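Local coordinates for protein nucleoporin NUP159 (Saccharomyces cerevisiae, PDB 1XIP) that is a nuclear pore component that serves in mRNA export, its N-terminal beta-propeller domain tethering the helicase Dbp5 to the pore, at residues N164-D169 with L178-S183; P216-I221 with L228-N233; Q26-F31 with G57-V62. All blocks are in the same frame, centred on the assembly; numbering follows the deposited sequence.

All three interactions belong to the N-terminal beta-propeller, and interaction 3 comes first along the chain, followed by interactions 1 and 2 in series. Interactions 1 and 2 lie about 9 Å apart between centres, in sheets that follow one another in sequence. Strands 167-170 and 215-221 touch: Asp169 OD2 is 2.7 Å from Ile221 N, a probable hydrogen bond. Interaction 3 is across the propeller, about 31 Å and 28 Å from the other two between centres. It sets the loop leaving strand 18-26, which pairs with the C-terminal strand 374-381, against the next sheet. The contacts thus join strands within a sheet and neighbouring sheets of a domain that as a whole is the Dbp5-interacting region.

Interaction 1 (N164-D169 with L178-S183); sequences NVTSFD and LLKDRS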
ATOM      1  N   ASN A 164      -7.303 -11.785  15.724  1.00 31.77           N
ATOM      2  CA  ASN A 164      -6.885 -12.841  14.802  1.00 30.92           C
ATOM      3  C   ASN A 164      -6.800 -12.395  13.351  1.00 30.15           C
ATOM      4  O   ASN A 164      -6.912 -13.214  12.438  1.00 30.37           O
ATOM      5  CB  ASN A 164      -7.814 -14.050  14.922  1.00 31.29           C
ATOM      6  CG  ASN A 164      -7.700 -14.734  16.260  1.00 31.40           C
ATOM      7  OD1 ASN A 164      -6.594 -14.982  16.747  1.00 31.48           O
ATOM      8  ND2 ASN A 164      -8.842 -15.054  16.863  1.00 32.21           N
ATOM      9  N   VAL A 165      -6.596 -11.092  13.160  1.00 28.84           N
ATOM     10  CA  VAL A 165      -6.529 -10.460  11.857  1.00 27.46           C
ATOM     11  C   VAL A 165      -5.101 -10.597  11.339  1.00 26.92           C
ATOM     12  O   VAL A 165      -4.159 -10.460  12.119  1.00 27.08           O
ATOM     13  CB  VAL A 165      -6.872  -8.934  11.984  1.00 27.59           C
ATOM     14  CG1 VAL A 165      -6.948  -8.228  10.600  1.00 26.46           C
ATOM     15  CG2 VAL A 165      -8.151  -8.731  12.779  1.00 26.58           C
ATOM     16  N   THR A 166      -4.935 -10.860  10.039  1.00 25.62           N
ATOM     17  CA  THR A 166      -3.596 -10.884   9.444  1.00 25.07           C
ATOM     18  C   THR A 166      -3.412  -9.782   8.409  1.00 24.48           C
ATOM     19  O   THR A 166      -2.293  -9.382   8.115  1.00 23.88           O
ATOM     20  CB  THR A 166      -3.236 -12.263   8.841  1.00 24.93           C
ATOM     21  OG1 THR A 166      -4.215 -12.638   7.877  1.00 25.27           O
ATOM     22  CG2 THR A 166      -3.342 -13.359   9.897  1.00 25.99           C
ATOM     23  N   SER A 167      -4.527  -9.311   7.865  1.00 23.88           N
ATOM     24  CA  SER A 167      -4.550  -8.160   6.992  1.00 23.35           C
ATOM     25  C   SER A 167      -5.873  -7.427   7.121  1.00 22.98           C
ATOM     26  O   SER A 167      -6.916  -8.031   7.308  1.00 23.17           O
ATOM     27  CB  SER A 167      -4.331  -8.576   5.528  1.00 23.45           C
ATOM     28  OG  SER A 167      -4.014  -7.438   4.728  1.00 22.63           O
ATOM     29  N   PHE A 168      -5.826  -6.118   6.999  1.00 22.85           N
ATOM     30  CA  PHE A 168      -7.041  -5.326   6.977  1.00 22.48           C
ATOM     31  C   PHE A 168      -6.935  -4.240   5.905  1.00 22.55           C
ATOM     32  O   PHE A 168      -5.853  -3.935   5.425  1.00 22.58           O
ATOM     33  CB  PHE A 168      -7.312  -4.720   8.356  1.00 22.04           C
ATOM     34  CG  PHE A 168      -6.491  -3.480   8.652  1.00 21.52           C
ATOM     35  CD1 PHE A 168      -7.018  -2.206   8.422  1.00 21.42           C
ATOM     36  CD2 PHE A 168      -5.202  -3.588   9.174  1.00 20.59           C
ATOM     37  CE1 PHE A 168      -6.269  -1.056   8.702  1.00 21.95           C
ATOM     38  CE2 PHE A 168      -4.446  -2.452   9.464  1.00 20.21           C
ATOM     39  CZ  PHE A 168      -4.977  -1.182   9.223  1.00 21.37           C
ATOM     40  N   ASP A 169      -8.070  -3.668   5.533  1.00 23.08           N
ATOM     41  CA  ASP A 169      -8.096  -2.493   4.668  1.00 23.92           C
ATOM     42  C   ASP A 169      -9.274  -1.615   5.085  1.00 23.77           C
ATOM     43  O   ASP A 169     -10.275  -2.131   5.551  1.00 24.09           O
ATOM     44  CB  ASP A 169      -8.215  -2.919   3.197  1.00 23.73           C
ATOM     45  CG  ASP A 169      -7.865  -1.801   2.227  1.00 25.80           C
ATOM     46  OD1 ASP A 169      -7.326  -0.738   2.665  1.00 28.75           O
ATOM     47  OD2 ASP A 169      -8.090  -1.895   0.995  1.00 26.37           O
ATOM     48  N   LEU A 178      -9.009  -9.859   7.009  1.00 29.23           N
ATOM     49  CA  LEU A 178      -8.613 -11.223   6.667  1.00 28.92           C
ATOM     50  C   LEU A 178      -8.136 -11.915   7.938  1.00 29.25           C
ATOM     51  O   LEU A 178      -7.210 -11.432   8.604  1.00 29.10           O
ATOM     52  CB  LEU A 178      -7.475 -11.228   5.651  1.00 28.84           C
ATOM     53  CG  LEU A 178      -7.418 -12.327   4.570  1.00 29.29           C
ATOM     54  CD1 LEU A 178      -6.054 -12.375   3.897  1.00 27.02           C
ATOM     55  CD2 LEU A 178      -7.818 -13.718   5.082  1.00 28.36           C
ATOM     56  N   LEU A 179      -8.749 -13.053   8.256  1.00 29.05           N
ATOM     57  CA  LEU A 179      -8.444 -13.766   9.495  1.00 29.20           C
ATOM     58  C   LEU A 179      -7.461 -14.927   9.317  1.00 28.87           C
ATOM     59  O   LEU A 179      -7.249 -15.392   8.203  1.00 28.51           O
ATOM     60  CB  LEU A 179      -9.742 -14.249  10.158  1.00 29.30           C
ATOM     61  CG  LEU A 179     -10.693 -13.134  10.593  1.00 29.45           C
ATOM     62  CD1 LEU A 179     -11.984 -13.689  11.186  1.00 30.55           C
ATOM     63  CD2 LEU A 179      -9.992 -12.247  11.595  1.00 31.56           C
ATOM     64  N   LYS A 180      -6.868 -15.371  10.432  1.00 29.04           N
ATOM     65  CA  LYS A 180      -5.954 -16.538  10.475  1.00 29.51           C
ATOM     66  C   LYS A 180      -6.530 -17.837   9.897  1.00 29.74           C
ATOM     67  O   LYS A 180      -5.811 -18.608   9.257  1.00 29.74           O
ATOM     68  CB  LYS A 180      -5.500 -16.815  11.907  1.00 29.37           C
ATOM     69  CG  LYS A 180      -4.602 -15.771  12.493  1.00 29.95           C
ATOM     70  CD  LYS A 180      -4.128 -16.190  13.848  1.00 31.05           C
ATOM     71  CE  LYS A 180      -2.655 -15.917  14.016  1.00 33.32           C
ATOM     72  NZ  LYS A 180      -2.150 -16.569  15.271  1.00 35.14           N
ATOM     73  N   ASP A 181      -7.817 -18.081  10.142  1.00 30.03           N
ATOM     74  CA  ASP A 181      -8.505 -19.227   9.557  1.00 30.58           C
ATOM     75  C   ASP A 181      -8.803 -19.032   8.059  1.00 30.87           C
ATOM     76  O   ASP A 181      -9.410 -19.900   7.407  1.00 31.22           O
ATOM     77  CB  ASP A 181      -9.784 -19.544  10.341  1.00 30.67           C
ATOM     78  CG  ASP A 181     -10.872 -18.507  10.138  1.00 31.34           C
ATOM     79  OD1 ASP A 181     -11.963 -18.694  10.719  1.00 31.77           O
ATOM     80  OD2 ASP A 181     -10.737 -17.478   9.421  1.00 32.21           O
ATOM     81  N   ARG A 182      -8.378 -17.883   7.530  1.00 31.03           N
ATOM     82  CA  ARG A 182      -8.467 -17.558   6.104  1.00 30.77           C
ATOM     83  C   ARG A 182      -9.876 -17.167   5.707  1.00 30.48           C
ATOM     84  O   ARG A 182     -10.232 -17.202   4.535  1.00 30.40           O
ATOM     85  CB  ARG A 182      -7.958 -18.718   5.238  1.00 31.12           C
ATOM     86  CG  ARG A 182      -6.479 -19.086   5.444  1.00 31.38           C
ATOM     87  CD  ARG A 182      -5.859 -19.833   4.260  1.00 32.31           C
ATOM     88  NE  ARG A 182      -6.430 -21.170   4.085  1.00 31.76           N
ATOM     89  CZ  ARG A 182      -6.061 -22.023   3.141  1.00 32.57           C
ATOM     90  NH1 ARG A 182      -5.125 -21.689   2.268  1.00 33.11           N
ATOM     91  NH2 ARG A 182      -6.625 -23.223   3.073  1.00 33.97           N
ATOM     92  N   SER A 183     -10.677 -16.779   6.687  1.00 30.36           N
ATOM     93  CA  SER A 183     -11.997 -16.242   6.397  1.00 30.33           C
ATOM     94  C   SER A 183     -11.983 -14.710   6.345  1.00 30.29           C
ATOM     95  O   SER A 183     -11.026 -14.065   6.794  1.00 29.92           O
ATOM     96  CB  SER A 183     -13.036 -16.773   7.393  1.00 30.21           C
ATOM     97  OG  SER A 183     -13.012 -16.043   8.601  1.00 30.59           O
TER
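The flat carboxamide of Asn164 meets Lys180 at its oxygen, OD1 lying 4.0 Å from Lys180 CD where the two side chains cross at about a right angle. The other flat group is the carboxylate of Asp181, within the type I turn Leu179-Arg182: Ser183 N, just beyond that turn, reaches OD2 from above the carboxylate plane, forming an Asx turn, while Ser183 OG uses the syn lone pair of the same oxygen. Between the segments the backbone does most of the binding. Lys180 N donates to Asn164 O at 2.9 Å, and Leu178 N to Ser167 O at 2.8 Å. The carbonyl of Leu178 is shared: Thr166 N binds Leu178 O at 2.7 Å with a nearly straight N-H...O angle of 174°, and Ser167 N adds a long, weak bond. Two consecutive residues opposite Leu178 make a classic beta bulge, which lies where the chain turns a corner from strand 158-165 into strand 167-170. Thr166 OG1 sits between the backbone N and the carbonyl carbon (chi1 56°), from where it adds a weak bond to Leu178 O. Its methyl CG2 instead rests 3.8 Å from Lys180 CG, on the exposed side. Leu179 CD2 comes up to Asn164 O and reaches Val165 CG2 at 4.1 Å. Ser167 OG receives the N-H of Val219 in strand 215-221, so this hairpin is tied to the following sheet, and Asn146 ND2 takes Val165 O. Leu178 O thus gathers one strong and two weak donors at the bulge, while the bonds from Leu178 N and Lys180 N fix the pairing around it.

Interaction 2 (P216-I221 with L228-N233); sequences PLSVTI and LAVFGN
Leu217, Leu228 and Val230 have the most surface buried where strands 216-221 and 228-232 run antiparallel, their axes 4.7 Å apart. Leu217 reaches across the strand pair. Its CG lies anti to the carbonyl carbon, beside the backbone N (chi1 -59°), and from there CD1 passes 3.4 Å from Gly232 N and touches Val230 CG1. A side chain at Gly232 would run into that methyl, so the bare backbone there leaves room for Leu217. The carbonyl of Val230 faces two residues at once: Leu217 N donates to Val230 O at 2.9 Å, and Ser218 N adds a weak bond to it. This is a classic beta bulge, after which the regular pairing resumes with Val230 N bound to Ser218 O at 3.0 Å. Val230 and Ser218 side chains share one face of the sheet, their CB atoms 4.3 Å apart. The Leu228 side chain lies on this face too, its CB beside Thr220 CB. Leu228 N donates to Thr220 O at 2.9 Å, in the plane of that carbonyl, and Thr220 N returns a weak bond to Leu228 O. A water also donates to Leu228 O and bonds Thr220 OG1 at 2.6 Å, which gives the buried hydroxyl a partner. On the face of Val219 and Ala229, Phe231 CD1 comes obliquely to within 3.6 Å of Pro216 CA. Residues 229-232 form the first FG repeat, here ordered as part of a strand. Strand 246-254 continues the sheet beyond 228-232, Met248 packing on Val230. Met279 of strand 279-284 packs on Val230, Ser218 and Thr220, whereas Leu178 of strand 174-179 covers Pro216 and Val219.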
ATOM      1  N   PRO A 216      -2.731 -16.647   4.890  1.00 26.87           N
ATOM      2  CA  PRO A 216      -3.459 -15.405   4.625  1.00 26.24           C
ATOM      3  C   PRO A 216      -2.473 -14.243   4.673  1.00 25.65           C
ATOM      4  O   PRO A 216      -1.830 -14.051   5.711  1.00 25.98           O
ATOM      5  CB  PRO A 216      -4.455 -15.332   5.784  1.00 26.25           C
ATOM      6  CG  PRO A 216      -3.802 -16.104   6.904  1.00 26.86           C
ATOM      7  CD  PRO A 216      -3.016 -17.190   6.235  1.00 26.83           C
ATOM      8  N   LEU A 217      -2.321 -13.513   3.565  1.00 24.55           N
ATOM      9  CA  LEU A 217      -1.294 -12.471   3.485  1.00 23.19           C
ATOM     10  C   LEU A 217      -1.877 -11.056   3.391  1.00 23.50           C
ATOM     11  O   LEU A 217      -1.347 -10.127   4.001  1.00 23.99           O
ATOM     12  CB  LEU A 217      -0.305 -12.738   2.340  1.00 22.30           C
ATOM     13  CG  LEU A 217       0.535 -14.044   2.272  1.00 20.63           C
ATOM     14  CD1 LEU A 217       1.352 -14.114   1.009  1.00 16.60           C
ATOM     15  CD2 LEU A 217       1.447 -14.191   3.444  1.00 18.51           C
ATOM     16  N   SER A 218      -2.981 -10.886   2.661  1.00 23.09           N
ATOM     17  CA  SER A 218      -3.391  -9.544   2.289  1.00 22.99           C
ATOM     18  C   SER A 218      -4.858  -9.385   1.818  1.00 22.74           C
ATOM     19  O   SER A 218      -5.352 -10.205   1.059  1.00 23.11           O
ATOM     20  CB  SER A 218      -2.436  -9.024   1.216  1.00 22.33           C
ATOM     21  OG  SER A 218      -3.087  -8.060   0.420  1.00 23.80           O
ATOM     22  N   VAL A 219      -5.534  -8.329   2.285  1.00 22.41           N
ATOM     23  CA  VAL A 219      -6.789  -7.867   1.671  1.00 22.29           C
ATOM     24  C   VAL A 219      -6.673  -6.458   1.148  1.00 22.43           C
ATOM     25  O   VAL A 219      -5.924  -5.642   1.692  1.00 22.52           O
ATOM     26  CB  VAL A 219      -8.014  -7.772   2.616  1.00 22.26           C
ATOM     27  CG1 VAL A 219      -9.171  -8.569   2.042  1.00 22.43           C
ATOM     28  CG2 VAL A 219      -7.689  -8.096   4.068  1.00 21.06           C
ATOM     29  N   THR A 220      -7.469  -6.174   0.119  1.00 22.12           N
ATOM     30  CA  THR A 220      -7.614  -4.841  -0.415  1.00 22.16           C
ATOM     31  C   THR A 220      -9.042  -4.681  -0.859  1.00 21.91           C
ATOM     32  O   THR A 220      -9.555  -5.521  -1.584  1.00 22.18           O
ATOM     33  CB  THR A 220      -6.676  -4.659  -1.607  1.00 22.35           C
ATOM     34  OG1 THR A 220      -5.332  -4.859  -1.171  1.00 23.84           O
ATOM     35  CG2 THR A 220      -6.667  -3.215  -2.082  1.00 22.06           C
ATOM     36  N   ILE A 221      -9.686  -3.615  -0.396  1.00 21.70           N
ATOM     37  CA  ILE A 221     -11.000  -3.223  -0.867  1.00 21.49           C
ATOM     38  C   ILE A 221     -10.837  -2.522  -2.204  1.00 22.34           C
ATOM     39  O   ILE A 221     -10.165  -1.482  -2.286  1.00 22.36           O
ATOM     40  CB  ILE A 221     -11.642  -2.260   0.128  1.00 20.97           C
ATOM     41  CG1 ILE A 221     -11.798  -2.928   1.493  1.00 20.98           C
ATOM     42  CG2 ILE A 221     -12.954  -1.761  -0.408  1.00 20.70           C
ATOM     43  CD1 ILE A 221     -12.263  -2.001   2.603  1.00 20.04           C
ATOM     44  N   LEU A 228      -9.428  -7.960  -3.153  1.00 25.18           N
ATOM     45  CA  LEU A 228      -8.317  -8.699  -3.694  1.00 23.51           C
ATOM     46  C   LEU A 228      -7.591  -9.298  -2.509  1.00 23.03           C
ATOM     47  O   LEU A 228      -7.207  -8.581  -1.586  1.00 22.91           O
ATOM     48  CB  LEU A 228      -7.416  -7.748  -4.475  1.00 23.36           C
ATOM     49  CG  LEU A 228      -6.205  -8.185  -5.304  1.00 21.96           C
ATOM     50  CD1 LEU A 228      -4.992  -7.454  -4.833  1.00 19.48           C
ATOM     51  CD2 LEU A 228      -5.970  -9.663  -5.305  1.00 19.45           C
ATOM     52  N   ALA A 229      -7.442 -10.622  -2.519  1.00 22.54           N
ATOM     53  CA  ALA A 229      -6.794 -11.355  -1.426  1.00 21.58           C
ATOM     54  C   ALA A 229      -5.564 -12.079  -1.918  1.00 21.05           C
ATOM     55  O   ALA A 229      -5.525 -12.542  -3.053  1.00 20.55           O
ATOM     56  CB  ALA A 229      -7.758 -12.342  -0.821  1.00 21.72           C
ATOM     57  N   VAL A 230      -4.561 -12.197  -1.062  1.00 20.94           N
ATOM     58  CA  VAL A 230      -3.385 -12.968  -1.425  1.00 21.02           C
ATOM     59  C   VAL A 230      -3.032 -14.003  -0.369  1.00 21.70           C
ATOM     60  O   VAL A 230      -3.120 -13.735   0.831  1.00 21.81           O
ATOM     61  CB  VAL A 230      -2.172 -12.085  -1.746  1.00 21.07           C
ATOM     62  CG1 VAL A 230      -1.042 -12.941  -2.333  1.00 20.55           C
ATOM     63  CG2 VAL A 230      -2.550 -10.962  -2.717  1.00 19.10           C
ATOM     64  N   PHE A 231      -2.662 -15.193  -0.839  1.00 22.37           N
ATOM     65  CA  PHE A 231      -2.232 -16.292   0.008  1.00 23.61           C
ATOM     66  C   PHE A 231      -0.888 -16.781  -0.502  1.00 25.35           C
ATOM     67  O   PHE A 231      -0.649 -16.810  -1.712  1.00 25.34           O
ATOM     68  CB  PHE A 231      -3.254 -17.429  -0.023  1.00 23.16           C
ATOM     69  CG  PHE A 231      -4.633 -17.001   0.344  1.00 22.09           C
ATOM     70  CD1 PHE A 231      -5.001 -16.867   1.686  1.00 21.46           C
ATOM     71  CD2 PHE A 231      -5.564 -16.697  -0.649  1.00 21.67           C
ATOM     72  CE1 PHE A 231      -6.286 -16.443   2.049  1.00 21.89           C
ATOM     73  CE2 PHE A 231      -6.857 -16.260  -0.309  1.00 22.78           C
ATOM     74  CZ  PHE A 231      -7.225 -16.134   1.053  1.00 22.14           C
ATOM     75  N   GLY A 232      -0.004 -17.158   0.411  1.00 27.28           N
ATOM     76  CA  GLY A 232       1.330 -17.565   0.028  1.00 29.97           C
ATOM     77  C   GLY A 232       2.139 -17.992   1.221  1.00 32.36           C
ATOM     78  O   GLY A 232       1.635 -18.017   2.344  1.00 32.49           O
ATOM     79  N   ASN A 233       3.398 -18.334   0.974  1.00 34.95           N
ATOM     80  CA  ASN A 233       4.277 -18.845   2.012  1.00 37.66           C
ATOM     81  C   ASN A 233       4.515 -17.795   3.080  1.00 40.36           C
ATOM     82  O   ASN A 233       4.466 -16.591   2.806  1.00 40.25           O
ATOM     83  CB  ASN A 233       5.598 -19.329   1.413  1.00 36.97           C
ATOM     84  CG  ASN A 233       6.311 -18.249   0.607  1.00 35.83           C
ATOM     85  OD1 ASN A 233       5.761 -17.692  -0.338  1.00 32.95           O
ATOM     86  ND2 ASN A 233       7.548 -17.958   0.980  1.00 35.72           N
TER
HETATM   87  O   HOH W   1      -4.790  -7.420  -1.211  1.00 22.42           O

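Interaction 3 (Q26-F31 with G57-V62); sequences QILPSF and GSKAVV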
ATOM      1  N   GLN A  26      17.576   8.720  -7.066  1.00 22.76           N
ATOM      2  CA  GLN A  26      17.725   8.435  -5.651  1.00 21.64           C
ATOM      3  C   GLN A  26      17.582   9.739  -4.921  1.00 20.97           C
ATOM      4  O   GLN A  26      18.329  10.674  -5.177  1.00 21.14           O
ATOM      5  CB  GLN A  26      19.075   7.823  -5.328  1.00 21.69           C
ATOM      6  CG  GLN A  26      19.210   7.536  -3.826  1.00 21.94           C
ATOM      7  CD  GLN A  26      20.300   6.551  -3.502  1.00 22.15           C
ATOM      8  OE1 GLN A  26      21.412   6.682  -3.987  1.00 23.20           O
ATOM      9  NE2 GLN A  26      19.990   5.576  -2.672  1.00 22.21           N
ATOM     10  N   ILE A  27      16.600   9.815  -4.038  1.00 20.04           N
ATOM     11  CA  ILE A  27      16.353  11.025  -3.282  1.00 19.28           C
ATOM     12  C   ILE A  27      16.622  10.821  -1.801  1.00 19.20           C
ATOM     13  O   ILE A  27      16.658  11.803  -1.032  1.00 19.21           O
ATOM     14  CB  ILE A  27      14.914  11.549  -3.501  1.00 19.35           C
ATOM     15  CG1 ILE A  27      13.883  10.544  -2.976  1.00 18.21           C
ATOM     16  CG2 ILE A  27      14.701  11.934  -4.997  1.00 19.07           C
ATOM     17  CD1 ILE A  27      12.582  11.177  -2.527  1.00 20.26           C
ATOM     18  N   LEU A  28      16.818   9.565  -1.399  1.00 18.22           N
ATOM     19  CA  LEU A  28      17.055   9.243   0.003  1.00 17.92           C
ATOM     20  C   LEU A  28      18.000   8.062   0.122  1.00 18.08           C
ATOM     21  O   LEU A  28      18.185   7.341  -0.830  1.00 18.25           O
ATOM     22  CB  LEU A  28      15.725   8.931   0.699  1.00 17.78           C
ATOM     23  CG  LEU A  28      14.741  10.077   0.908  1.00 16.94           C
ATOM     24  CD1 LEU A  28      13.393   9.508   1.395  1.00 19.46           C
ATOM     25  CD2 LEU A  28      15.312  11.026   1.917  1.00 16.24           C
ATOM     26  N   PRO A  29      18.591   7.834   1.285  1.00 18.49           N
ATOM     27  CA  PRO A  29      19.479   6.676   1.438  1.00 18.53           C
ATOM     28  C   PRO A  29      18.722   5.334   1.353  1.00 18.85           C
ATOM     29  O   PRO A  29      17.530   5.244   1.660  1.00 18.20           O
ATOM     30  CB  PRO A  29      20.106   6.881   2.823  1.00 18.27           C
ATOM     31  CG  PRO A  29      19.157   7.748   3.551  1.00 19.06           C
ATOM     32  CD  PRO A  29      18.471   8.619   2.528  1.00 18.64           C
ATOM     33  N   SER A  30      19.455   4.313   0.901  1.00 19.49           N
ATOM     34  CA  SER A  30      18.971   2.948   0.740  1.00 19.75           C
ATOM     35  C   SER A  30      18.847   2.213   2.073  1.00 20.78           C
ATOM     36  O   SER A  30      19.509   2.551   3.052  1.00 20.98           O
ATOM     37  CB  SER A  30      19.933   2.186  -0.178  1.00 19.50           C
ATOM     38  OG  SER A  30      19.579   0.823  -0.296  1.00 19.20           O
ATOM     39  N   PHE A  31      17.997   1.192   2.094  1.00 21.79           N
ATOM     40  CA  PHE A  31      17.885   0.278   3.221  1.00 22.46           C
ATOM     41  C   PHE A  31      18.937  -0.843   3.143  1.00 23.30           C
ATOM     42  O   PHE A  31      19.027  -1.681   4.053  1.00 23.50           O
ATOM     43  CB  PHE A  31      16.496  -0.347   3.230  1.00 22.00           C
ATOM     44  CG  PHE A  31      15.436   0.516   3.845  1.00 21.73           C
ATOM     45  CD1 PHE A  31      15.345   0.652   5.230  1.00 19.53           C
ATOM     46  CD2 PHE A  31      14.497   1.180   3.039  1.00 21.46           C
ATOM     47  CE1 PHE A  31      14.343   1.424   5.802  1.00 19.39           C
ATOM     48  CE2 PHE A  31      13.479   1.972   3.612  1.00 19.49           C
ATOM     49  CZ  PHE A  31      13.405   2.089   4.991  1.00 20.29           C
ATOM     50  N   GLY A  57      15.843   4.362   4.453  1.00 17.16           N
ATOM     51  CA  GLY A  57      17.119   4.183   5.143  1.00 17.60           C
ATOM     52  C   GLY A  57      17.328   5.043   6.386  1.00 18.08           C
ATOM     53  O   GLY A  57      18.367   5.677   6.524  1.00 18.47           O
ATOM     54  N   SER A  58      16.352   5.074   7.295  1.00 18.47           N
ATOM     55  CA  SER A  58      16.510   5.819   8.551  1.00 18.87           C
ATOM     56  C   SER A  58      16.411   7.357   8.446  1.00 18.51           C
ATOM     57  O   SER A  58      16.405   8.027   9.474  1.00 19.05           O
ATOM     58  CB  SER A  58      17.824   5.454   9.272  1.00 19.16           C
ATOM     59  OG  SER A  58      17.845   4.096   9.683  1.00 21.41           O
ATOM     60  N   LYS A  59      16.338   7.909   7.237  1.00 17.79           N
ATOM     61  CA  LYS A  59      16.109   9.348   7.067  1.00 17.06           C
ATOM     62  C   LYS A  59      14.679   9.621   6.640  1.00 16.71           C
ATOM     63  O   LYS A  59      14.215   9.091   5.620  1.00 16.95           O
ATOM     64  CB  LYS A  59      17.072   9.927   6.029  1.00 17.33           C
ATOM     65  CG  LYS A  59      17.163  11.434   6.037  1.00 18.06           C
ATOM     66  CD  LYS A  59      17.592  11.951   4.679  1.00 21.82           C
ATOM     67  CE  LYS A  59      18.817  12.895   4.741  1.00 23.96           C
ATOM     68  NZ  LYS A  59      18.920  13.824   3.537  1.00 24.44           N
ATOM     69  N   ALA A  60      13.970  10.423   7.436  1.00 15.92           N
ATOM     70  CA  ALA A  60      12.639  10.932   7.086  1.00 14.80           C
ATOM     71  C   ALA A  60      12.701  12.397   6.628  1.00 14.16           C
ATOM     72  O   ALA A  60      13.449  13.188   7.185  1.00 14.14           O
ATOM     73  CB  ALA A  60      11.708  10.791   8.272  1.00 14.15           C
ATOM     74  N   VAL A  61      11.906  12.764   5.630  1.00 13.77           N
ATOM     75  CA  VAL A  61      11.888  14.171   5.164  1.00 13.53           C
ATOM     76  C   VAL A  61      10.496  14.697   4.818  1.00 13.51           C
ATOM     77  O   VAL A  61       9.675  13.974   4.279  1.00 13.23           O
ATOM     78  CB  VAL A  61      12.827  14.419   3.893  1.00 13.44           C
ATOM     79  CG1 VAL A  61      14.268  14.130   4.202  1.00 12.32           C
ATOM     80  CG2 VAL A  61      12.370  13.605   2.686  1.00 11.97           C
ATOM     81  N   VAL A  62      10.255  15.968   5.105  1.00 13.58           N
ATOM     82  CA  VAL A  62       9.151  16.709   4.493  1.00 13.68           C
ATOM     83  C   VAL A  62       9.749  17.716   3.483  1.00 13.56           C
ATOM     84  O   VAL A  62      10.732  18.362   3.787  1.00 13.31           O
ATOM     85  CB  VAL A  62       8.348  17.433   5.580  1.00 13.60           C
ATOM     86  CG1 VAL A  62       7.266  18.288   4.996  1.00 13.08           C
ATOM     87  CG2 VAL A  62       7.740  16.426   6.493  1.00 15.43           C
TER
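Phe31 lays one face of its ring over Gly57, whose N stands 3.3 Å above the ring plane, over its centre. Gly57 CA is a CH-pi partner, 4.0 Å from the ring centroid of Phe31 and 14° off the ring normal. The first torsion of Phe31 (chi1 -82°) sets CG beside the backbone N, from where the ring extends over the glycine. Beside the ring contact, Gly57 CA also makes a CA-H...O contact with Ser30 O at 3.6 Å. Gly57 has positive phi, and a side chain on it would collide with the carbonyl oxygens of Pro29 and Ser30. Next along the loop, Pro29 crosses Lys59 at about a right angle, its CG 3.9 Å from Lys59 CB. Leu28 CD2 touches two partners: it is 3.7 Å from Lys59 CD, and it meets Val61 tip to tip, 4.0 Å from CG2. An alanine in place of Phe31 would probably open a gap over Gly57 and leave its backbone without the aromatic face that covers it. Farther out, the loop is positioned from both sides. Backbone bonds tie Leu28 to Gly373 and Phe31 to Asn371, at the turn between strands 365-370 and 374-381, and Ser56 OG bonds Pro29 O. Ala54 and Ser56 of strand 51-56 pack on Leu28. The chemistry is therefore that of apolar and CH-pi packing between the two segments, with hydrogen bonds to neighbouring residues fixing the loop, which bridges the sheet of strands 51-56 and 59-64 to that of strands 18-26, 374-381 and 365-370.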